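Long-range contact in cyclodipeptide synthetase (Mycobacterium tuberculosis, PDB 2X9Q), which probably makes the cyclodipeptide cyclo(L-tyrosyl-L-tyrosyl) from two molecules of tyrosyl-tRNA, without ATP, on the route to mycocyclosin: residues Ser249-Gln255 with Asn275-Val281. Residues are numbered along the deposited sequence.
Sequences SLNCYHQ and NQGHAIV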
loop_
_atom_site.group_PDB
_atom_site.type_symbol
_atom_site.label_atom_id
_atom_site.label_comp_id
_atom_site.label_asym_id
_atom_site.label_seq_id
_atom_site.Cartn_x
_atom_site.Cartn_y
_atom_site.Cartn_z
ATOM N N SER A 249 -7.822 10.316 -1.818
ATOM C CA SER A 249 -6.509 9.783 -2.168
ATOM C C SER A 249 -6.692 8.443 -2.832
ATOM O O SER A 249 -7.569 7.656 -2.394
ATOM C CB SER A 249 -5.568 9.672 -0.903
ATOM O OG SER A 249 -4.322 9.011 -1.318
ATOM N N LEU A 250 -5.865 8.164 -3.847
ATOM C CA LEU A 250 -5.855 6.887 -4.511
ATOM C C LEU A 250 -4.599 6.102 -4.102
ATOM O O LEU A 250 -3.488 6.538 -4.393
ATOM C CB LEU A 250 -5.793 7.091 -6.058
ATOM C CG LEU A 250 -6.087 5.919 -6.922
ATOM C CD1 LEU A 250 -7.608 5.403 -6.746
ATOM C CD2 LEU A 250 -5.895 6.396 -8.331
ATOM N N ASN A 251 -4.788 4.931 -3.492
ATOM C CA ASN A 251 -3.655 4.138 -3.019
ATOM C C ASN A 251 -3.264 3.154 -4.121
ATOM O O ASN A 251 -4.089 2.314 -4.559
ATOM C CB ASN A 251 -4.025 3.472 -1.669
ATOM C CG ASN A 251 -2.760 2.909 -0.986
ATOM O OD1 ASN A 251 -1.928 2.326 -1.667
ATOM N ND2 ASN A 251 -2.650 3.043 0.311
ATOM N N CYS A 252 -2.028 3.302 -4.659
ATOM C CA CYS A 252 -1.682 2.615 -5.920
ATOM C C CYS A 252 -0.627 1.573 -5.797
ATOM O O CYS A 252 0.446 1.831 -5.164
ATOM C CB CYS A 252 -1.145 3.644 -6.950
ATOM S SG CYS A 252 -2.386 4.924 -7.283
ATOM N N TYR A 253 -0.860 0.413 -6.419
ATOM C CA TYR A 253 0.174 -0.652 -6.389
ATOM C C TYR A 253 0.030 -1.459 -7.635
ATOM O O TYR A 253 -0.998 -1.381 -8.292
ATOM C CB TYR A 253 -0.011 -1.547 -5.118
ATOM C CG TYR A 253 1.224 -2.298 -4.700
ATOM C CD1 TYR A 253 2.393 -1.604 -4.382
ATOM C CD2 TYR A 253 1.227 -3.724 -4.644
ATOM C CE1 TYR A 253 3.574 -2.296 -4.027
ATOM C CE2 TYR A 253 2.407 -4.423 -4.283
ATOM C CZ TYR A 253 3.544 -3.704 -3.978
ATOM O OH TYR A 253 4.696 -4.335 -3.585
ATOM N N HIS A 254 1.039 -2.251 -7.965
ATOM C CA HIS A 254 0.999 -2.994 -9.204
ATOM C C HIS A 254 0.300 -4.346 -9.046
ATOM O O HIS A 254 0.272 -5.108 -10.014
ATOM C CB HIS A 254 2.423 -3.232 -9.779
ATOM C CG HIS A 254 3.381 -3.902 -8.823
ATOM N ND1 HIS A 254 3.864 -3.285 -7.704
ATOM C CD2 HIS A 254 3.996 -5.123 -8.869
ATOM C CE1 HIS A 254 4.662 -4.106 -7.038
ATOM N NE2 HIS A 254 4.748 -5.240 -7.716
ATOM N N GLN A 255 -0.210 -4.650 -7.855
ATOM C CA GLN A 255 -1.040 -5.858 -7.605
ATOM C C GLN A 255 -2.213 -5.402 -6.740
ATOM O O GLN A 255 -2.019 -4.535 -5.906
ATOM C CB GLN A 255 -0.277 -6.868 -6.723
ATOM C CG GLN A 255 0.887 -7.547 -7.381
ATOM C CD GLN A 255 1.851 -8.165 -6.349
ATOM O OE1 GLN A 255 1.548 -8.275 -5.147
ATOM N NE2 GLN A 255 3.036 -8.537 -6.818
ATOM N N ASN A 275 -13.754 8.713 0.882
ATOM C CA ASN A 275 -12.752 9.580 0.121
ATOM C C ASN A 275 -11.430 8.868 -0.204
ATOM O O ASN A 275 -10.431 9.458 -0.714
ATOM C CB ASN A 275 -12.566 10.829 0.995
ATOM C CG ASN A 275 -13.879 11.621 1.134
ATOM O OD1 ASN A 275 -14.628 11.737 0.127
ATOM N ND2 ASN A 275 -14.117 12.217 2.293
ATOM N N GLN A 276 -11.429 7.559 0.095
ATOM C CA GLN A 276 -10.232 6.732 -0.180
ATOM C C GLN A 276 -10.493 5.739 -1.328
ATOM O O GLN A 276 -11.512 5.058 -1.359
ATOM C CB GLN A 276 -9.887 5.889 1.089
ATOM C CG GLN A 276 -8.694 4.888 0.817
ATOM C CD GLN A 276 -7.400 5.632 0.691
ATOM O OE1 GLN A 276 -7.083 6.442 1.552
ATOM N NE2 GLN A 276 -6.643 5.364 -0.361
ATOM N N GLY A 277 -9.577 5.626 -2.276
ATOM C CA GLY A 277 -9.717 4.617 -3.315
ATOM C C GLY A 277 -8.443 3.814 -3.527
ATOM O O GLY A 277 -7.355 4.134 -2.978
ATOM N N HIS A 278 -8.560 2.787 -4.341
ATOM C CA HIS A 278 -7.379 1.951 -4.692
ATOM C C HIS A 278 -7.350 1.797 -6.197
ATOM O O HIS A 278 -8.419 1.689 -6.815
ATOM C CB HIS A 278 -7.572 0.544 -4.020
ATOM C CG HIS A 278 -6.554 -0.499 -4.381
ATOM N ND1 HIS A 278 -5.194 -0.227 -4.467
ATOM C CD2 HIS A 278 -6.687 -1.842 -4.569
ATOM C CE1 HIS A 278 -4.546 -1.363 -4.704
ATOM N NE2 HIS A 278 -5.436 -2.356 -4.769
ATOM N N ALA A 279 -6.148 1.780 -6.794
ATOM C CA ALA A 279 -5.962 1.424 -8.156
ATOM C C ALA A 279 -4.780 0.507 -8.339
ATOM O O ALA A 279 -3.742 0.671 -7.709
ATOM C CB ALA A 279 -5.756 2.694 -9.085
ATOM N N ILE A 280 -4.921 -0.411 -9.282
ATOM C CA ILE A 280 -3.833 -1.271 -9.678
ATOM C C ILE A 280 -3.139 -0.567 -10.868
ATOM O O ILE A 280 -3.817 -0.203 -11.869
ATOM C CB ILE A 280 -4.368 -2.662 -10.069
ATOM C CG1 ILE A 280 -4.869 -3.347 -8.785
ATOM C CG2 ILE A 280 -3.188 -3.512 -10.626
ATOM C CD1 ILE A 280 -6.307 -2.913 -8.404
ATOM N N VAL A 281 -1.849 -0.323 -10.733
ATOM C CA VAL A 281 -1.116 0.521 -11.693
ATOM C C VAL A 281 0.050 -0.278 -12.186
ATOM O O VAL A 281 0.888 -0.699 -11.368
ATOM C CB VAL A 281 -0.576 1.817 -11.047
ATOM C CG1 VAL A 281 0.225 2.577 -12.038
ATOM C CG2 VAL A 281 -1.743 2.668 -10.492
HETATM O O HOH W 1 -4.017 6.448 -0.517
#
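Strands 249-253 and 276-281 run parallel, with Ser-249 facing Gln-276 and Tyr-253 facing Ile-280. The backbone ladder zigzags: Ser-249, Asn-251 and Tyr-253 hydrogen-bond through both N and O, from Ser-249 N to Asn-275 O (3.0 Å) through to Val-281 N to Tyr-253 O (2.8 Å). Asn-251 O accepts twice, from Ala-279 N (3.1 Å) and His-278 ND1 (2.8 Å), while His-278 NE2 hydrogen-bonds Leu-257 N. On the face carrying Ser-249, Gln-276 and His-278, a water joins Ser-249 OG (2.7 Å) to Gln-276 NE2 (2.8 Å); Ser-249 OG also hydrogen-bonds His-82 ND1, and Gln-276 OE1 Thr-240 N of helix 220-244. The other face is apolar: Leu-250 CD2 meets Ala-279 CB (3.8 Å) and Cys-252 CB meets Val-281 CG2 (3.7 Å), with Trp-105 of helix 96-109 against Cys-252 and Val-281. Tyr-253, probably substrate-binding, closes strand 249-253 and hydrogen-bonds through OH to Ser-88, the likely nucleophile, just after parallel strand 82-87. A site at C-terminal strand ends is characteristic of the Rossmann-like fold shared with class I aminoacyl-tRNA synthetases.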